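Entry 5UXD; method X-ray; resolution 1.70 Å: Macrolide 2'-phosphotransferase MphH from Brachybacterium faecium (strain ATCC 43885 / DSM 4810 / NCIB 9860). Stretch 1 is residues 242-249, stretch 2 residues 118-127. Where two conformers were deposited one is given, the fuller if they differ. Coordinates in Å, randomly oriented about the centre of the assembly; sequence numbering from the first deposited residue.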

ATOM      1  N   GLU A 242      -9.950  -3.474  18.530  1.00 16.51           N
ATOM      2  CA  GLU A 242     -11.403  -3.475  18.663  1.00 18.47           C
ATOM      3  C   GLU A 242     -11.987  -2.070  18.497  1.00 19.11           C
ATOM      4  O   GLU A 242     -13.085  -1.919  17.951  1.00 18.29           O
ATOM      5  CB  GLU A 242     -11.811  -4.095  20.006  1.00 18.66           C
ATOM      6  CG  GLU A 242     -13.312  -4.037  20.310  1.00 33.20           C
ATOM      7  CD  GLU A 242     -14.180  -4.555  19.165  1.00 48.21           C
ATOM      8  OE1 GLU A 242     -15.191  -3.893  18.836  1.00 40.73           O
ATOM      9  OE2 GLU A 242     -13.855  -5.622  18.596  1.00 43.30           O
ATOM     10  N   VAL A 243     -11.277  -1.032  18.965  1.00 17.47           N
ATOM     11  CA  VAL A 243     -11.710   0.348  18.719  1.00 18.64           C
ATOM     12  C   VAL A 243     -11.752   0.632  17.216  1.00 17.44           C
ATOM     13  O   VAL A 243     -12.673   1.295  16.712  1.00 16.16           O
ATOM     14  CB  VAL A 243     -10.775   1.337  19.448  1.00 18.54           C
ATOM     15  CG1 VAL A 243     -10.941   2.760  18.907  1.00 17.28           C
ATOM     16  CG2 VAL A 243     -11.019   1.324  20.964  1.00 19.44           C
ATOM     17  N   ALA A 244     -10.754   0.139  16.473  1.00 17.16           N
ATOM     18  CA  ALA A 244     -10.743   0.277  15.018  1.00 15.28           C
ATOM     19  C   ALA A 244     -11.916  -0.449  14.375  1.00 14.19           C
ATOM     20  O   ALA A 244     -12.550   0.079  13.455  1.00 14.88           O
ATOM     21  CB  ALA A 244      -9.426  -0.258  14.455  1.00 14.09           C
ATOM     22  N   LEU A 245     -12.203  -1.670  14.835  1.00 18.00           N
ATOM     23  CA  LEU A 245     -13.345  -2.422  14.322  1.00 13.18           C
ATOM     24  C   LEU A 245     -14.668  -1.714  14.589  1.00 20.54           C
ATOM     25  O   LEU A 245     -15.593  -1.785  13.769  1.00 17.95           O
ATOM     26  CB  LEU A 245     -13.361  -3.814  14.951  1.00 18.19           C
ATOM     27  CG  LEU A 245     -12.330  -4.809  14.445  1.00 18.07           C
ATOM     28  CD1 LEU A 245     -12.439  -6.101  15.279  1.00 21.21           C
ATOM     29  CD2 LEU A 245     -12.589  -5.095  12.973  1.00 21.31           C
ATOM     30  N   GLN A 246     -14.807  -1.080  15.757  1.00 18.96           N
ATOM     31  CA  GLN A 246     -16.046  -0.367  16.067  1.00 17.81           C
ATOM     32  C   GLN A 246     -16.244   0.820  15.131  1.00 24.88           C
ATOM     33  O   GLN A 246     -17.337   1.023  14.588  1.00 21.18           O
ATOM     34  CB  GLN A 246     -16.027   0.094  17.529  1.00 19.93           C
ATOM     35  CG  GLN A 246     -17.105   1.102  17.881  1.00 27.76           C
ATOM     36  CD  GLN A 246     -18.445   0.431  18.094  1.00 28.39           C
ATOM     37  OE1 GLN A 246     -18.502  -0.762  18.389  1.00 34.69           O
ATOM     38  NE2 GLN A 246     -19.532   1.193  17.952  1.00 29.87           N
ATOM     39  N   ALA A 247     -15.186   1.608  14.913  1.00 19.03           N
ATOM     40  CA  ALA A 247     -15.265   2.708  13.956  1.00 23.24           C
ATOM     41  C   ALA A 247     -15.518   2.193  12.539  1.00 17.71           C
ATOM     42  O   ALA A 247     -16.278   2.803  11.776  1.00 17.03           O
ATOM     43  CB  ALA A 247     -13.978   3.548  14.021  1.00 18.25           C
ATOM     44  N   TYR A 248     -14.920   1.053  12.179  1.00 15.36           N
ATOM     45  CA  TYR A 248     -15.179   0.448  10.873  1.00 17.86           C
ATOM     46  C   TYR A 248     -16.663   0.125  10.698  1.00 17.95           C
ATOM     47  O   TYR A 248     -17.274   0.456   9.674  1.00 19.07           O
ATOM     48  CB  TYR A 248     -14.327  -0.818  10.726  1.00 11.99           C
ATOM     49  CG  TYR A 248     -14.411  -1.525   9.398  1.00 14.76           C
ATOM     50  CD1 TYR A 248     -14.109  -0.861   8.210  1.00 14.11           C
ATOM     51  CD2 TYR A 248     -14.760  -2.867   9.333  1.00 16.39           C
ATOM     52  CE1 TYR A 248     -14.170  -1.518   6.987  1.00 15.15           C
ATOM     53  CE2 TYR A 248     -14.824  -3.533   8.130  1.00 14.87           C
ATOM     54  CZ  TYR A 248     -14.524  -2.857   6.957  1.00 12.83           C
ATOM     55  OH  TYR A 248     -14.576  -3.527   5.758  1.00 13.51           O
ATOM     56  N   ALA A 249     -17.256  -0.548  11.681  1.00 18.19           N
ATOM     57  CA  ALA A 249     -18.680  -0.883  11.588  1.00 16.95           C
ATOM     58  C   ALA A 249     -19.545   0.370  11.628  1.00 21.59           C
ATOM     59  O   ALA A 249     -20.552   0.465  10.913  1.00 17.04           O
ATOM     60  CB  ALA A 249     -19.059  -1.842  12.713  1.00 18.66           C
TER
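Stretch 2 118-127: STVYARSLGS

Stretch 2 packs on stretch 1 as one helix laid closely against another, the two running in broadly the same direction and meeting through small residues, with CA-H...O contacts and apolar packing in place of conventional hydrogen bonds.

The helical assignment of stretch 2 rests on phi between -57° and -71° and psi between -30° and -48° from Thr-119 to Ser-127 and on an unbroken i to i+4 series of backbone hydrogen bonds, from Ala-122 N to Ser-118 O (3.2 Å) through Ser-127 N to Arg-123 O (3.1 Å). Ser-118, with psi at 128°, lies just outside the helix and caps it: its OG accepts from Tyr-121 N at 3.0 Å, with an almost linear angle of 175° at the hydrogen. Stretch 1 is helical throughout, with backbone hydrogen bonds from Gln-246 N to Glu-242 O (2.9 Å) through Ala-249 N to Leu-245 O (2.9 Å).

The N-to-C directions differ by 34° (signed crossing angle -34°), and the axes approach to 7.1 Å, a short separation that brings backbone against backbone. The register shows the same: the CA atoms of Ala-244 and Ala-122 are 4.5 Å apart, and one turn later those of Tyr-248 and Gly-126 are 4.2 Å apart.

Three CA-H...O contacts follow from this closeness. Ala-244 CA lies 3.4 Å from Ala-122 O, Gly-126 CA lies 3.6 Å from Ala-244 O, and Tyr-248 CA lies 3.4 Å from Gly-126 O; the angles at hydrogen are 139°, 144° and 146°. Contributions thus come from both helices. The carbonyl oxygens of Ala-122 and Ala-244 also accept the i+4 amides of Gly-126 and Tyr-248 within their own helices.

Gly-126 is central to the fit. An ideal CB there would point toward stretch 1 and fall 2.3 Å from Ala-244 O and 3.0 Å from Ala-247 CB, both clashes, so the observed spacing depends on the absence of a side chain. Gly-126 O also lies at the edge of the Tyr-248 ring, near its plane.

Beside this backbone contact, Val-243 points toward stretch 2 and, with 66 Å² covered, is the most covered residue of the two stretches: its CG1 is 3.8 Å from Ala-122 CB and 3.4 Å from Arg-123 CG. Ala-244 CB and Ala-122 CB are 4.2 Å apart. Ala-247, also directed toward stretch 2, places its CB 3.6 Å from Arg-123 O and 4.1 Å from Ser-127 N.

A water links the helices farther along, donating to Ala-247 O at 2.7 Å and hydrogen-bonding with Ser-127 OG at 2.8 Å. The buried surface totals 356 Å², summed over both stretches.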

ATOM      1  N   SER A 118      -2.589   3.982  20.031  1.00 17.08           N
ATOM      2  CA  SER A 118      -3.411   5.190  20.076  1.00 16.83           C
ATOM      3  C   SER A 118      -4.866   4.882  19.736  1.00 22.37           C
ATOM      4  O   SER A 118      -5.151   4.290  18.696  1.00 18.67           O
ATOM      5  CB  SER A 118      -2.870   6.228  19.093  1.00 17.87           C
ATOM      6  OG  SER A 118      -3.828   7.242  18.826  1.00 17.16           O
ATOM      7  N   THR A 119      -5.794   5.309  20.599  1.00 17.29           N
ATOM      8  CA  THR A 119      -7.209   5.194  20.231  1.00 22.45           C
ATOM      9  C   THR A 119      -7.591   6.179  19.133  1.00 19.48           C
ATOM     10  O   THR A 119      -8.508   5.903  18.348  1.00 17.69           O
ATOM     11  CB  THR A 119      -8.100   5.434  21.441  1.00 17.95           C
ATOM     12  OG1 THR A 119      -7.673   6.628  22.103  1.00 23.44           O
ATOM     13  CG2 THR A 119      -8.026   4.262  22.411  1.00 15.40           C
ATOM     14  N   VAL A 120      -6.921   7.329  19.066  1.00 20.51           N
ATOM     15  CA  VAL A 120      -7.232   8.306  18.021  1.00 17.96           C
ATOM     16  C   VAL A 120      -6.922   7.729  16.646  1.00 16.05           C
ATOM     17  O   VAL A 120      -7.750   7.794  15.729  1.00 18.49           O
ATOM     18  CB  VAL A 120      -6.480   9.625  18.272  1.00 26.52           C
ATOM     19  CG1 VAL A 120      -6.608  10.543  17.071  1.00 19.81           C
ATOM     20  CG2 VAL A 120      -7.038  10.317  19.509  1.00 24.61           C
ATOM     21  N   TYR A 121      -5.731   7.137  16.483  1.00 16.35           N
ATOM     22  CA  TYR A 121      -5.374   6.525  15.203  1.00 15.79           C
ATOM     23  C   TYR A 121      -6.288   5.350  14.875  1.00 13.82           C
ATOM     24  O   TYR A 121      -6.685   5.163  13.716  1.00 15.92           O
ATOM     25  CB  TYR A 121      -3.914   6.060  15.217  1.00 17.88           C
ATOM     26  CG  TYR A 121      -3.442   5.552  13.869  1.00 20.91           C
ATOM     27  CD1 TYR A 121      -2.946   6.433  12.917  1.00 16.95           C
ATOM     28  CD2 TYR A 121      -3.505   4.192  13.545  1.00 23.30           C
ATOM     29  CE1 TYR A 121      -2.515   5.988  11.683  1.00 21.44           C
ATOM     30  CE2 TYR A 121      -3.083   3.736  12.308  1.00 22.24           C
ATOM     31  CZ  TYR A 121      -2.581   4.647  11.383  1.00 23.66           C
ATOM     32  OH  TYR A 121      -2.149   4.219  10.151  1.00 27.30           O
ATOM     33  N   ALA A 122      -6.596   4.525  15.875  1.00 14.99           N
ATOM     34  CA  ALA A 122      -7.494   3.390  15.665  1.00 13.40           C
ATOM     35  C   ALA A 122      -8.839   3.852  15.114  1.00 13.17           C
ATOM     36  O   ALA A 122      -9.343   3.289  14.132  1.00 15.02           O
ATOM     37  CB  ALA A 122      -7.681   2.611  16.974  1.00 15.72           C
ATOM     38  N   ARG A 123      -9.433   4.893  15.719  1.00 16.35           N
ATOM     39  CA  ARG A 123     -10.722   5.357  15.201  1.00 17.60           C
ATOM     40  C   ARG A 123     -10.586   6.012  13.833  1.00 20.25           C
ATOM     41  O   ARG A 123     -11.465   5.849  12.975  1.00 19.31           O
ATOM     42  CB  ARG A 123     -11.398   6.329  16.178  1.00 23.83           C
ATOM     43  CG  ARG A 123     -11.800   5.680  17.474  1.00 25.72           C
ATOM     44  CD  ARG A 123     -12.485   6.646  18.413  1.00 31.39           C
ATOM     45  NE  ARG A 123     -11.551   7.139  19.416  1.00 48.25           N
ATOM     46  CZ  ARG A 123     -11.100   8.386  19.466  1.00 50.18           C
ATOM     47  NH1 ARG A 123     -11.517   9.289  18.582  1.00 58.68           N
ATOM     48  NH2 ARG A 123     -10.255   8.741  20.419  1.00 35.95           N
ATOM     49  N   SER A 124      -9.499   6.751  13.596  1.00 17.84           N
ATOM     50  CA  SER A 124      -9.291   7.356  12.288  1.00 16.78           C
ATOM     51  C   SER A 124      -9.137   6.291  11.211  1.00 15.21           C
ATOM     52  O   SER A 124      -9.750   6.380  10.140  1.00 16.41           O
ATOM     53  CB  SER A 124      -8.065   8.271  12.338  1.00 18.44           C
ATOM     54  OG  SER A 124      -7.774   8.801  11.063  1.00 25.24           O
ATOM     55  N   LEU A 125      -8.342   5.258  11.492  1.00 15.30           N
ATOM     56  CA  LEU A 125      -8.134   4.183  10.527  1.00 14.90           C
ATOM     57  C   LEU A 125      -9.438   3.461  10.202  1.00 15.37           C
ATOM     58  O   LEU A 125      -9.767   3.243   9.029  1.00 17.70           O
ATOM     59  CB  LEU A 125      -7.092   3.197  11.059  1.00 14.15           C
ATOM     60  CG  LEU A 125      -6.904   1.996  10.125  1.00 13.64           C
ATOM     61  CD1 LEU A 125      -6.255   2.457   8.827  1.00 23.01           C
ATOM     62  CD2 LEU A 125      -6.061   0.913  10.776  1.00 20.91           C
ATOM     63  N   GLY A 126     -10.200   3.081  11.223  1.00 16.76           N
ATOM     64  CA  GLY A 126     -11.458   2.390  10.960  1.00 16.50           C
ATOM     65  C   GLY A 126     -12.418   3.229  10.138  1.00 15.93           C
ATOM     66  O   GLY A 126     -13.153   2.704   9.297  1.00 17.70           O
ATOM     67  N   SER A 127     -12.419   4.549  10.366  1.00 16.39           N
ATOM     68  CA  SER A 127     -13.287   5.439   9.601  0.53 20.15           C
ATOM     69  C   SER A 127     -12.843   5.533   8.145  1.00 21.26           C
ATOM     70  O   SER A 127     -13.676   5.471   7.228  1.00 16.94           O
ATOM     71  CB  SER A 127     -13.312   6.831  10.243  0.53 24.54           C
ATOM     72  OG  SER A 127     -13.981   6.810  11.494  0.53 26.04           O
TER
HETATM   73  O   HOH W   1     -16.439   5.491  11.843  1.00 32.05           O